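Long-range contacts in SusD superfamily protein (PDB 3HDX), which probably binds polysaccharide at the outer membrane of Bacteroides thetaiotaomicron, as a SusD-family protein linked to carbohydrate uptake: residues L170-G175 with S228-K233; F222-A227 with D365-R370; G245-N250 with F335-I340; S256-F261 with V359-E364. All coordinates share one frame; numbering follows the deposited sequence. Where two conformers were deposited one is given.

Contact 1 of 4, residues L170-G175 with S228-K233; sequences LPYQYG and SEINAK
Tyr172 sits in the loop that follows helix 152-169, and its side chain runs across the turn that follows helix 213-226. Its CB lies 3.6 Å from the carbonyl O of Glu229. CG, anti to the carbonyl carbon, comes 3.5 Å from CB of Glu229. That methylene stands over one ring face, 20° off the normal, in a CH-pi contact. On the rim, CD1 meets CG2 of Ile230 at 3.8 Å; this methyl approaches near the ring plane and also touches the Tyr172 carbonyl. CE2 is brushed by CG of Glu229, and OH packs on Phe222 and His226 of helix 213-226. Lys196 adds a cation-pi contact to the ring. Gln173 makes the polar link: its extended chain brings NE2 to the O of Glu229 at 2.9 Å, nearly straight (172°), with the donor above the carbonyl plane. Gln190 takes the OE1 of Gln173 and also holds ND2 of Asn231, so one glutamine serves both loops. An alanine in place of Tyr172 would probably loosen the join, since the ring face under Glu229 and the edge against Ile230 would both go. At the surface, one nearly straight hydrogen bond and a CH-pi contact thus join the two loops.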
loop_
_atom_site.group_PDB
_atom_site.type_symbol
_atom_site.label_atom_id
_atom_site.label_comp_id
_atom_site.label_asym_id
_atom_site.label_seq_id
_atom_site.Cartn_x
_atom_site.Cartn_y
_atom_site.Cartn_z
ATOM N N LEU A 170 11.033 10.879 13.591
ATOM C CA LEU A 170 11.147 9.478 13.207
ATOM C C LEU A 170 12.596 9.162 12.860
ATOM O O LEU A 170 13.169 9.855 12.013
ATOM C CB LEU A 170 10.303 9.135 11.975
ATOM C CG LEU A 170 8.790 9.127 12.147
ATOM C CD1 LEU A 170 8.118 9.210 10.728
ATOM C CD2 LEU A 170 8.344 7.907 12.975
ATOM N N PRO A 171 13.172 8.148 13.523
ATOM C CA PRO A 171 14.516 7.741 13.160
ATOM C C PRO A 171 14.500 6.792 11.947
ATOM O O PRO A 171 13.439 6.346 11.489
ATOM C CB PRO A 171 14.988 7.014 14.425
ATOM C CG PRO A 171 13.739 6.272 14.853
ATOM C CD PRO A 171 12.591 7.243 14.536
ATOM N N TYR A 172 15.677 6.554 11.388
ATOM C CA TYR A 172 15.867 5.519 10.359
ATOM C C TYR A 172 15.735 4.124 11.004
ATOM O O TYR A 172 15.064 3.250 10.450
ATOM C CB TYR A 172 17.188 5.664 9.642
ATOM C CG TYR A 172 17.255 6.912 8.810
ATOM C CD1 TYR A 172 16.451 7.051 7.685
ATOM C CD2 TYR A 172 18.154 7.947 9.083
ATOM C CE1 TYR A 172 16.506 8.165 6.893
ATOM C CE2 TYR A 172 18.206 9.068 8.277
ATOM C CZ TYR A 172 17.375 9.177 7.165
ATOM O OH TYR A 172 17.424 10.294 6.348
ATOM N N GLN A 173 16.409 3.938 12.157
ATOM C CA GLN A 173 16.358 2.689 12.931
ATOM C C GLN A 173 16.122 3.022 14.393
ATOM O O GLN A 173 16.525 4.106 14.860
ATOM C CB GLN A 173 17.629 1.865 12.729
ATOM C CG GLN A 173 17.750 1.387 11.298
ATOM C CD GLN A 173 18.782 0.331 11.074
ATOM O OE1 GLN A 173 18.867 -0.629 11.815
ATOM N NE2 GLN A 173 19.541 0.466 9.998
ATOM N N TYR A 174 15.515 2.079 15.102
ATOM C CA TYR A 174 15.103 2.272 16.501
ATOM C C TYR A 174 16.012 1.565 17.490
ATOM O O TYR A 174 16.152 0.366 17.435
ATOM C CB TYR A 174 13.683 1.764 16.688
ATOM C CG TYR A 174 12.637 2.646 16.035
ATOM C CD1 TYR A 174 12.263 2.486 14.711
ATOM C CD2 TYR A 174 12.013 3.663 16.772
ATOM C CE1 TYR A 174 11.293 3.335 14.140
ATOM C CE2 TYR A 174 11.071 4.496 16.213
ATOM C CZ TYR A 174 10.702 4.309 14.885
ATOM O OH TYR A 174 9.749 5.153 14.370
ATOM N N GLY A 175 16.549 2.342 18.424
ATOM C CA GLY A 175 17.348 1.848 19.514
ATOM C C GLY A 175 18.782 1.521 19.179
ATOM O O GLY A 175 19.172 1.435 18.017
ATOM N N SER A 228 19.989 2.798 2.391
ATOM C CA SER A 228 20.922 2.038 3.264
ATOM C C SER A 228 20.715 2.347 4.745
ATOM O O SER A 228 20.980 1.482 5.594
ATOM C CB SER A 228 22.396 2.245 2.880
ATOM O OG SER A 228 22.785 3.564 3.144
ATOM N N GLU A 229 20.187 3.528 5.071
ATOM C CA GLU A 229 19.992 3.903 6.487
ATOM C C GLU A 229 18.967 3.026 7.194
ATOM O O GLU A 229 19.021 2.880 8.407
ATOM C CB GLU A 229 19.562 5.362 6.618
ATOM C CG GLU A 229 20.532 6.392 6.061
ATOM C CD GLU A 229 21.711 6.666 6.962
ATOM O OE1 GLU A 229 21.784 6.049 8.070
ATOM O OE2 GLU A 229 22.563 7.500 6.519
ATOM N N ILE A 230 18.001 2.492 6.435
ATOM C CA ILE A 230 16.973 1.599 6.969
ATOM C C ILE A 230 17.202 0.143 6.550
ATOM O O ILE A 230 16.367 -0.734 6.821
ATOM C CB ILE A 230 15.561 2.070 6.555
ATOM C CG1 ILE A 230 15.318 1.936 5.038
ATOM C CG2 ILE A 230 15.298 3.522 6.989
ATOM C CD1 ILE A 230 13.845 2.078 4.655
ATOM N N ASN A 231 18.332 -0.106 5.874
ATOM C CA ASN A 231 18.662 -1.416 5.335
ATOM C C ASN A 231 17.651 -1.913 4.274
ATOM O O ASN A 231 17.292 -3.084 4.262
ATOM C CB ASN A 231 18.853 -2.459 6.451
ATOM C CG ASN A 231 19.586 -3.702 5.967
ATOM O OD1 ASN A 231 20.506 -3.616 5.143
ATOM N ND2 ASN A 231 19.196 -4.856 6.496
ATOM N N ALA A 232 17.171 -0.987 3.444
ATOM C CA ALA A 232 16.270 -1.305 2.340
ATOM C C ALA A 232 17.100 -1.505 1.072
ATOM O O ALA A 232 18.007 -0.723 0.769
ATOM C CB ALA A 232 15.220 -0.213 2.136
ATOM N N LYS A 233 16.755 -2.551 0.340
ATOM C CA LYS A 233 17.463 -2.961 -0.877
ATOM C C LYS A 233 16.476 -3.297 -1.977
ATOM O O LYS A 233 15.263 -3.379 -1.742
ATOM C CB LYS A 233 18.291 -4.219 -0.561
ATOM C CG LYS A 233 19.330 -4.027 0.560
ATOM C CD LYS A 233 20.068 -5.298 0.928
ATOM C CE LYS A 233 21.106 -5.052 2.019
ATOM N NZ LYS A 233 21.756 -6.335 2.403
#

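Contact 2 of 4, residues F222-A227 with D365-R370; sequences FIIDHA and DITLLR
Helices 213-226 and 363-376 cross obliquely in an antiparallel sense here, their short axes 9.9 Å apart at an angle of 135°, and isoleucines make most of the apolar contact between them. Ile223 and Ile366 meet at about a right angle: CG2 of Ile366, anti to its backbone N, presses on CB of Ile223 at 4.0 Å and also reaches CD1 of that residue. Ile224 instead slides past Ile366 in the opposite direction, with its CG1 beside the same CG2 methyl. With CG1 anti to the carbonyl carbon (chi1 -69°) and CD1 anti to CA (chi2 160°), its CD1 comes to Thr367, 3.8 Å from OG1, and to Arg370 one turn later. The same methyl is 3.8 Å from CD of Arg370 and borders the guanidinium near its plane. Thr367 OG1 is hydrogen-bonded to Leu363 O and Tyr234 OH, so this hydroxyl is satisfied beside the Ile224 methyl.

Arg370, extended from CG to NE, reaches across toward helix 213-226. Its NE makes a salt bridge to Glu217 of that helix, while Asp225 is joined to the guanidinium through two waters. Water 1 links OD1 of Asp225 to NH1, and water 2 links OD2 to NH2, the latter 3.0 Å from its water. An apolar seam bordered by a charged, hydrated edge is how this pair of helices packs in the alpha-helical, TPR-like scaffold of the SusD family.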
loop_
_atom_site.group_PDB
_atom_site.type_symbol
_atom_site.label_atom_id
_atom_site.label_comp_id
_atom_site.label_asym_id
_atom_site.label_seq_id
_atom_site.Cartn_x
_atom_site.Cartn_y
_atom_site.Cartn_z
ATOM N N PHE A 222 14.906 11.174 -2.250
ATOM C CA PHE A 222 15.417 11.161 -0.883
ATOM C C PHE A 222 15.408 9.727 -0.344
ATOM O O PHE A 222 16.356 9.262 0.280
ATOM C CB PHE A 222 14.611 12.091 0.031
ATOM C CG PHE A 222 15.226 12.281 1.367
ATOM C CD1 PHE A 222 16.149 13.307 1.559
ATOM C CD2 PHE A 222 14.943 11.425 2.413
ATOM C CE1 PHE A 222 16.788 13.473 2.810
ATOM C CE2 PHE A 222 15.595 11.538 3.658
ATOM C CZ PHE A 222 16.507 12.598 3.857
ATOM N N ILE A 223 14.315 9.021 -0.597
ATOM C CA ILE A 223 14.194 7.632 -0.179
ATOM C C ILE A 223 15.274 6.727 -0.778
ATOM O O ILE A 223 15.950 5.975 -0.072
ATOM C CB ILE A 223 12.774 7.066 -0.497
ATOM C CG1 ILE A 223 11.702 7.814 0.292
ATOM C CG2 ILE A 223 12.709 5.573 -0.179
ATOM C CD1 ILE A 223 10.304 7.685 -0.348
ATOM N N ILE A 224 15.434 6.826 -2.094
ATOM C CA ILE A 224 16.424 6.028 -2.805
ATOM C C ILE A 224 17.824 6.313 -2.294
ATOM O O ILE A 224 18.621 5.377 -2.055
ATOM C CB ILE A 224 16.339 6.299 -4.330
ATOM C CG1 ILE A 224 15.017 5.725 -4.878
ATOM C CG2 ILE A 224 17.540 5.696 -5.082
ATOM C CD1 ILE A 224 14.547 6.292 -6.212
ATOM N N ASP A 225 18.093 7.599 -2.081
ATOM C CA ASP A 225 19.426 8.025 -1.643
ATOM C C ASP A 225 19.727 7.690 -0.191
ATOM O O ASP A 225 20.884 7.713 0.175
ATOM C CB ASP A 225 19.653 9.501 -1.940
ATOM C CG ASP A 225 19.672 9.813 -3.436
ATOM O OD1 ASP A 225 19.969 8.886 -4.243
ATOM O OD2 ASP A 225 19.380 10.988 -3.781
ATOM N N HIS A 226 18.715 7.436 0.637
ATOM C CA HIS A 226 18.940 7.060 2.025
ATOM C C HIS A 226 18.535 5.634 2.365
ATOM O O HIS A 226 18.501 5.278 3.551
ATOM C CB HIS A 226 18.206 8.048 2.930
ATOM C CG HIS A 226 18.770 9.423 2.852
ATOM N ND1 HIS A 226 18.446 10.285 1.840
ATOM C CD2 HIS A 226 19.748 10.024 3.576
ATOM C CE1 HIS A 226 19.113 11.416 2.011
ATOM N NE2 HIS A 226 19.909 11.285 3.062
ATOM N N ALA A 227 18.288 4.805 1.346
ATOM C CA ALA A 227 17.775 3.444 1.580
ATOM C C ALA A 227 18.670 2.634 2.534
ATOM O O ALA A 227 18.177 1.858 3.359
ATOM C CB ALA A 227 17.627 2.707 0.243
ATOM N N ASP A 365 9.002 0.095 -6.110
ATOM C CA ASP A 365 7.856 1.018 -6.219
ATOM C C ASP A 365 8.348 2.470 -6.320
ATOM O O ASP A 365 7.994 3.192 -7.250
ATOM C CB ASP A 365 6.885 0.856 -5.062
ATOM C CG ASP A 365 5.852 1.979 -5.002
ATOM O OD1 ASP A 365 5.281 2.326 -6.065
ATOM O OD2 ASP A 365 5.634 2.530 -3.887
ATOM N N ILE A 366 9.176 2.861 -5.349
ATOM C CA ILE A 366 9.663 4.230 -5.272
ATOM C C ILE A 366 10.535 4.605 -6.489
ATOM O O ILE A 366 10.462 5.722 -6.984
ATOM C CB ILE A 366 10.399 4.489 -3.940
ATOM C CG1 ILE A 366 9.443 4.280 -2.735
ATOM C CG2 ILE A 366 11.006 5.893 -3.894
ATOM C CD1 ILE A 366 8.196 5.121 -2.690
ATOM N N THR A 367 11.308 3.639 -6.993
ATOM C CA THR A 367 12.137 3.834 -8.174
ATOM C C THR A 367 11.296 4.040 -9.412
ATOM O O THR A 367 11.556 4.975 -10.187
ATOM C CB THR A 367 13.139 2.683 -8.315
ATOM O OG1 THR A 367 13.940 2.649 -7.121
ATOM C CG2 THR A 367 14.015 2.806 -9.590
ATOM N N LEU A 368 10.226 3.253 -9.543
ATOM C CA LEU A 368 9.311 3.425 -10.699
ATOM C C LEU A 368 8.514 4.714 -10.538
ATOM O O LEU A 368 8.235 5.388 -11.523
ATOM C CB LEU A 368 8.393 2.193 -10.926
ATOM C CG LEU A 368 9.132 0.929 -11.362
ATOM C CD1 LEU A 368 8.234 -0.342 -11.226
ATOM C CD2 LEU A 368 9.718 1.082 -12.802
ATOM N N LEU A 369 8.185 5.094 -9.298
ATOM C CA LEU A 369 7.469 6.366 -9.030
ATOM C C LEU A 369 8.337 7.522 -9.475
ATOM O O LEU A 369 7.842 8.504 -10.039
ATOM C CB LEU A 369 7.071 6.455 -7.536
ATOM C CG LEU A 369 6.149 7.643 -7.239
ATOM C CD1 LEU A 369 4.748 7.467 -7.905
ATOM C CD2 LEU A 369 6.050 7.845 -5.695
ATOM N N ARG A 370 9.618 7.446 -9.141
ATOM C CA ARG A 370 10.564 8.469 -9.571
ATOM C C ARG A 370 10.586 8.599 -11.109
ATOM O O ARG A 370 10.626 9.714 -11.616
ATOM C CB ARG A 370 11.967 8.210 -9.011
ATOM C CG ARG A 370 12.865 9.395 -9.203
ATOM C CD ARG A 370 14.209 9.118 -8.656
ATOM N NE ARG A 370 15.056 10.289 -8.680
ATOM C CZ ARG A 370 16.275 10.293 -8.151
ATOM N NH1 ARG A 370 16.767 9.206 -7.517
ATOM N NH2 ARG A 370 16.974 11.421 -8.199
HETATM O O HOH W 1 19.350 8.572 -6.823
HETATM O O HOH W 2 19.040 12.097 -6.147
#

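Contact 3 of 4, residues G245-N250 with F335-I340; sequences GLFYSN and FSKIKI
A type I beta turn from Gly245 to Tyr248, closed by Tyr248 N to Gly245 O at 2.8 Å, offers Phe247 to the loop that follows strand 334-335. The Phe247 ring takes Ile338 over one face: CD1 stands 3.8 Å from the ring centroid, 19° off the normal, a CH-pi contact displaced toward the CE1 and CZ rim. CG1 of Ile338 follows near CE2. Nearer the backbone, CG1 of Ile340 lies 3.7 Å from Phe247 CB and also packs on the Phe247 carbonyl oxygen. The CD1 of Ile340 turns onto the turn backbone and reaches Tyr248 N, while its CG2 borders the Tyr248 ring near the plane.

In the next shell, Leu240 of helix 237-241 packs on Phe247, and Leu276 and Glu277 of helix 276-280 touch Ile338. Backbone bonds tie Phe247 to Ser357 and Ile340 to Gly355, so both loops are anchored to the approach to strand 358-361. Lys337 passes the ring obliquely, its extended chain taking NZ to a salt bridge with Glu427. Behind the apolar contact the second loop is braced internally, for NZ of Lys339 donates to the carbonyl O of Ser336 at 3.0 Å from above the carbonyl plane.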
loop_
_atom_site.group_PDB
_atom_site.type_symbol
_atom_site.label_atom_id
_atom_site.label_comp_id
_atom_site.label_asym_id
_atom_site.label_seq_id
_atom_site.Cartn_x
_atom_site.Cartn_y
_atom_site.Cartn_z
ATOM N N GLY A 245 10.738 -15.053 2.155
ATOM C CA GLY A 245 11.196 -13.846 1.533
ATOM C C GLY A 245 10.471 -12.613 2.028
ATOM O O GLY A 245 9.944 -12.574 3.155
ATOM N N LEU A 246 10.390 -11.614 1.155
ATOM C CA LEU A 246 9.901 -10.275 1.523
ATOM C C LEU A 246 8.563 -10.226 2.255
ATOM O O LEU A 246 8.380 -9.392 3.126
ATOM C CB LEU A 246 9.840 -9.378 0.283
ATOM C CG LEU A 246 9.639 -7.887 0.531
ATOM C CD1 LEU A 246 10.885 -7.267 1.197
ATOM C CD2 LEU A 246 9.243 -7.126 -0.750
ATOM N N PHE A 247 7.636 -11.117 1.891
ATOM C CA PHE A 247 6.309 -11.129 2.478
ATOM C C PHE A 247 6.253 -11.852 3.830
ATOM O O PHE A 247 5.214 -11.817 4.492
ATOM C CB PHE A 247 5.293 -11.654 1.469
ATOM C CG PHE A 247 5.164 -10.758 0.278
ATOM C CD1 PHE A 247 4.435 -9.583 0.354
ATOM C CD2 PHE A 247 5.846 -11.031 -0.895
ATOM C CE1 PHE A 247 4.344 -8.723 -0.747
ATOM C CE2 PHE A 247 5.784 -10.174 -1.994
ATOM C CZ PHE A 247 5.042 -9.010 -1.908
ATOM N N TYR A 248 7.341 -12.525 4.212
ATOM C CA TYR A 248 7.437 -13.221 5.503
ATOM C C TYR A 248 7.926 -12.200 6.552
ATOM O O TYR A 248 8.948 -11.540 6.325
ATOM C CB TYR A 248 8.402 -14.426 5.351
ATOM C CG TYR A 248 8.781 -15.093 6.642
ATOM C CD1 TYR A 248 7.816 -15.696 7.429
ATOM C CD2 TYR A 248 10.125 -15.155 7.049
ATOM C CE1 TYR A 248 8.163 -16.295 8.634
ATOM C CE2 TYR A 248 10.474 -15.795 8.221
ATOM C CZ TYR A 248 9.513 -16.346 9.003
ATOM O OH TYR A 248 9.903 -16.959 10.191
ATOM N N SER A 249 7.193 -12.109 7.680
ATOM C CA SER A 249 7.477 -11.128 8.742
ATOM C C SER A 249 8.935 -11.070 9.164
ATOM O O SER A 249 9.530 -9.986 9.238
ATOM C CB SER A 249 6.598 -11.389 9.976
ATOM O OG SER A 249 6.743 -12.731 10.414
ATOM N N ASN A 250 9.530 -12.252 9.433
ATOM C CA ASN A 250 10.903 -12.328 9.928
ATOM C C ASN A 250 11.979 -12.582 8.853
ATOM O O ASN A 250 13.054 -13.090 9.152
ATOM C CB ASN A 250 10.942 -13.355 11.078
ATOM C CG ASN A 250 10.132 -12.898 12.310
ATOM O OD1 ASN A 250 9.934 -11.696 12.542
ATOM N ND2 ASN A 250 9.699 -13.853 13.112
ATOM N N PHE A 335 -1.947 -17.873 -9.096
ATOM C CA PHE A 335 -1.031 -16.765 -8.848
ATOM C C PHE A 335 -0.407 -17.039 -7.463
ATOM O O PHE A 335 -1.020 -16.816 -6.397
ATOM C CB PHE A 335 -1.780 -15.446 -8.905
ATOM C CG PHE A 335 -0.919 -14.256 -8.681
ATOM C CD1 PHE A 335 -0.123 -13.809 -9.717
ATOM C CD2 PHE A 335 -0.876 -13.590 -7.454
ATOM C CE1 PHE A 335 0.699 -12.721 -9.586
ATOM C CE2 PHE A 335 -0.035 -12.460 -7.301
ATOM C CZ PHE A 335 0.720 -12.027 -8.381
ATOM N N SER A 336 0.821 -17.540 -7.518
ATOM C CA SER A 336 1.537 -18.034 -6.359
ATOM C C SER A 336 2.661 -17.121 -5.879
ATOM O O SER A 336 3.425 -17.502 -4.992
ATOM C CB SER A 336 2.089 -19.428 -6.717
ATOM O OG SER A 336 2.941 -19.347 -7.844
ATOM N N LYS A 337 2.751 -15.902 -6.426
ATOM C CA LYS A 337 3.797 -14.952 -6.042
ATOM C C LYS A 337 3.940 -14.827 -4.519
ATOM O O LYS A 337 5.043 -14.835 -3.993
ATOM C CB LYS A 337 3.487 -13.583 -6.641
ATOM C CG LYS A 337 4.446 -12.489 -6.288
ATOM C CD LYS A 337 3.944 -11.156 -6.766
ATOM C CE LYS A 337 4.876 -10.019 -6.345
ATOM N NZ LYS A 337 4.540 -8.681 -6.988
ATOM N N ILE A 338 2.802 -14.631 -3.861
ATOM C CA ILE A 338 2.701 -14.406 -2.417
ATOM C C ILE A 338 2.128 -15.702 -1.836
ATOM O O ILE A 338 0.988 -16.109 -2.158
ATOM C CB ILE A 338 1.842 -13.152 -2.087
ATOM C CG1 ILE A 338 2.374 -11.930 -2.861
ATOM C CG2 ILE A 338 1.795 -12.953 -0.568
ATOM C CD1 ILE A 338 1.738 -10.596 -2.527
ATOM N N LYS A 339 2.920 -16.352 -0.996
ATOM C CA LYS A 339 2.612 -17.724 -0.496
ATOM C C LYS A 339 3.251 -18.020 0.880
ATOM O O LYS A 339 4.079 -18.934 1.061
ATOM C CB LYS A 339 2.997 -18.755 -1.574
ATOM C CG LYS A 339 4.416 -18.667 -2.076
ATOM C CD LYS A 339 4.756 -19.780 -3.085
ATOM C CE LYS A 339 6.134 -19.612 -3.642
ATOM N NZ LYS A 339 6.244 -18.338 -4.415
ATOM N N ILE A 340 2.868 -17.193 1.847
ATOM C CA ILE A 340 3.382 -17.276 3.222
ATOM C C ILE A 340 2.367 -18.138 4.001
ATOM O O ILE A 340 1.386 -17.651 4.583
ATOM C CB ILE A 340 3.591 -15.888 3.837
ATOM C CG1 ILE A 340 4.389 -14.972 2.899
ATOM C CG2 ILE A 340 4.312 -16.029 5.156
ATOM C CD1 ILE A 340 5.759 -15.533 2.407
#

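Contact 4 of 4, residues S256-F261 with V359-E364; sequences SRILGF and VFTRLE. With EDO (1,2-ethanediol), chain I.
A classic beta bulge interrupts the two-stranded antiparallel sheet of strands 259-261 and 358-361: Ile258 and Leu259 both face Thr361. The firm bond is Thr361 N to Leu259 O at 3.2 Å, in the carbonyl plane. Phe360 N also approaches that oxygen, but weakly, at 126°. In return, Thr361 O receives weak bonds from the N atoms of Ile258 and Leu259. Beyond the bulge Gly260 pairs with Val359 without hydrogen bonds, their CA atoms 4.4 Å apart.

Leu259 and Phe360 lie side by side, pointing the same way, with CD2 of Leu259 3.8 Å from CB of Phe360. Ile258 CB rests on Thr361 CG2, while its extended CG1 branch takes CD1 to 3.5 Å from Leu363 N and 4.0 Å from Leu363 CG, at the first turn of helix 363-376. An alanine replacing Ile258 would probably leave this turn less well held, because the CD1 contacts with Leu363 would be lost. Water 3 bridges Ser256 O to Leu363 N. Arg362, at the N-cap position, forms salt bridges with Glu364, Glu423 and Glu427, whereas Arg257 crosses Val359 with its CD.

An ethanediol, probably from the crystallisation liquor, accepts from Gly260 N and donates to Gly260 O and Arg257 O. At the bulge Thr361 O receives two N-H groups, as does Leu259 O: one fairly straight and one bent each, three of the four bonds weak.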
loop_
_atom_site.group_PDB
_atom_site.type_symbol
_atom_site.label_atom_id
_atom_site.label_comp_id
_atom_site.label_asym_id
_atom_site.label_seq_id
_atom_site.Cartn_x
_atom_site.Cartn_y
_atom_site.Cartn_z
ATOM N N SER A 256 13.673 -4.290 3.633
ATOM C CA SER A 256 13.243 -3.859 2.322
ATOM C C SER A 256 11.751 -3.543 2.227
ATOM O O SER A 256 11.307 -2.959 1.216
ATOM C CB SER A 256 13.705 -4.851 1.259
ATOM O OG SER A 256 15.141 -4.897 1.203
ATOM N N ARG A 257 10.993 -3.890 3.270
ATOM C CA ARG A 257 9.580 -3.424 3.387
ATOM C C ARG A 257 9.674 -1.998 3.940
ATOM O O ARG A 257 9.781 -1.802 5.156
ATOM C CB ARG A 257 8.750 -4.325 4.264
ATOM C CG ARG A 257 8.639 -5.742 3.804
ATOM C CD ARG A 257 7.565 -6.482 4.570
ATOM N NE ARG A 257 7.892 -6.622 5.990
ATOM C CZ ARG A 257 8.483 -7.668 6.589
ATOM N NH1 ARG A 257 8.925 -8.735 5.910
ATOM N NH2 ARG A 257 8.670 -7.641 7.907
ATOM N N ILE A 258 9.732 -1.013 3.047
ATOM C CA ILE A 258 9.871 0.397 3.453
ATOM C C ILE A 258 8.675 0.825 4.316
ATOM O O ILE A 258 8.866 1.544 5.300
ATOM C CB ILE A 258 10.083 1.313 2.241
ATOM C CG1 ILE A 258 11.410 0.978 1.570
ATOM C CG2 ILE A 258 10.035 2.838 2.651
ATOM C CD1 ILE A 258 11.639 1.731 0.273
ATOM N N LEU A 259 7.484 0.369 3.926
ATOM C CA LEU A 259 6.257 0.547 4.717
ATOM C C LEU A 259 5.406 -0.697 4.542
ATOM O O LEU A 259 5.052 -1.072 3.401
ATOM C CB LEU A 259 5.495 1.818 4.291
ATOM C CG LEU A 259 4.417 2.362 5.248
ATOM C CD1 LEU A 259 4.061 3.792 4.804
ATOM C CD2 LEU A 259 3.174 1.537 5.341
ATOM N N GLY A 260 5.084 -1.348 5.647
ATOM C CA GLY A 260 4.225 -2.516 5.597
ATOM C C GLY A 260 3.666 -2.852 6.951
ATOM O O GLY A 260 3.948 -2.142 7.919
ATOM N N PHE A 261 2.832 -3.899 6.992
ATOM C CA PHE A 261 2.144 -4.342 8.218
ATOM C C PHE A 261 2.233 -5.847 8.297
ATOM O O PHE A 261 1.954 -6.557 7.318
ATOM C CB PHE A 261 0.680 -3.886 8.231
ATOM C CG PHE A 261 0.554 -2.410 8.129
ATOM C CD1 PHE A 261 0.639 -1.617 9.268
ATOM C CD2 PHE A 261 0.455 -1.798 6.887
ATOM C CE1 PHE A 261 0.643 -0.202 9.158
ATOM C CE2 PHE A 261 0.439 -0.391 6.778
ATOM C CZ PHE A 261 0.529 0.393 7.926
ATOM N N VAL A 359 2.725 -5.197 2.052
ATOM C CA VAL A 359 3.873 -4.389 1.638
ATOM C C VAL A 359 3.328 -3.202 0.874
ATOM O O VAL A 359 2.960 -3.306 -0.303
ATOM C CB VAL A 359 4.884 -5.163 0.826
ATOM C CG1 VAL A 359 6.032 -4.224 0.374
ATOM C CG2 VAL A 359 5.399 -6.415 1.630
ATOM N N PHE A 360 3.202 -2.073 1.580
ATOM C CA PHE A 360 2.715 -0.882 0.932
ATOM C C PHE A 360 3.703 -0.385 -0.103
ATOM O O PHE A 360 3.305 -0.017 -1.197
ATOM C CB PHE A 360 2.339 0.202 1.936
ATOM C CG PHE A 360 1.905 1.472 1.289
ATOM C CD1 PHE A 360 0.629 1.600 0.724
ATOM C CD2 PHE A 360 2.780 2.536 1.161
ATOM C CE1 PHE A 360 0.258 2.824 0.086
ATOM C CE2 PHE A 360 2.384 3.714 0.532
ATOM C CZ PHE A 360 1.156 3.830 -0.016
ATOM N N THR A 361 4.981 -0.345 0.275
ATOM C CA THR A 361 6.031 0.093 -0.623
ATOM C C THR A 361 7.368 -0.540 -0.298
ATOM O O THR A 361 7.622 -1.065 0.787
ATOM C CB THR A 361 6.146 1.634 -0.660
ATOM O OG1 THR A 361 6.996 2.042 -1.750
ATOM C CG2 THR A 361 6.649 2.228 0.655
ATOM N N ARG A 362 8.212 -0.463 -1.299
ATOM C CA ARG A 362 9.541 -1.015 -1.347
ATOM C C ARG A 362 10.312 -0.245 -2.420
ATOM O O ARG A 362 9.725 0.519 -3.201
ATOM C CB ARG A 362 9.515 -2.525 -1.628
ATOM C CG ARG A 362 8.753 -2.937 -2.895
ATOM C CD ARG A 362 8.554 -4.462 -2.868
ATOM N NE ARG A 362 7.789 -4.989 -4.008
ATOM C CZ ARG A 362 8.320 -5.387 -5.162
ATOM N NH1 ARG A 362 9.607 -5.239 -5.424
ATOM N NH2 ARG A 362 7.538 -5.902 -6.091
ATOM N N LEU A 363 11.625 -0.478 -2.494
ATOM C CA LEU A 363 12.466 0.319 -3.402
ATOM C C LEU A 363 12.036 0.307 -4.857
ATOM O O LEU A 363 12.114 1.329 -5.545
ATOM C CB LEU A 363 13.972 0.003 -3.289
ATOM C CG LEU A 363 14.677 0.768 -2.163
ATOM C CD1 LEU A 363 16.101 0.253 -1.966
ATOM C CD2 LEU A 363 14.674 2.266 -2.376
ATOM N N GLU A 364 11.528 -0.825 -5.328
ATOM C CA GLU A 364 11.128 -0.909 -6.746
ATOM C C GLU A 364 9.948 0.035 -7.043
ATOM O O GLU A 364 9.874 0.652 -8.118
ATOM C CB GLU A 364 10.784 -2.349 -7.169
ATOM C CG GLU A 364 11.975 -3.335 -7.188
ATOM C CD GLU A 364 12.417 -3.866 -5.843
ATOM O OE1 GLU A 364 11.817 -3.496 -4.791
ATOM O OE2 GLU A 364 13.347 -4.692 -5.853
HETATM C C1 EDO I . 6.893 -0.564 8.749
HETATM O O1 EDO I . 6.019 0.154 7.949
HETATM C C2 EDO I . 8.134 -0.926 8.014
HETATM O O2 EDO I . 7.840 -2.000 7.115
HETATM O O HOH W 3 13.080 -1.780 -0.444
#

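From the N terminus, the chain first enters contact 1 at 170-175 and passes helices 196-209 and 213-226. Segment 222-227, the start of contact 2, comes before 228-233 closes contact 1, so these two loops cross. They also touch, through Ala232 N and Ala227 O. Contacts 3 and 4 then open in turn, at 245-250 and 256-261. Contact 3 closes at 335-340 and contact 4 at 359-364, crossing each other, and both lie wholly within the long loop that contact 2 completes at 365-370. Arg257 of contact 4 bonds to the turn of contact 3. Together they tie the helical scaffold to the small sheet and the loops that precede its two strands.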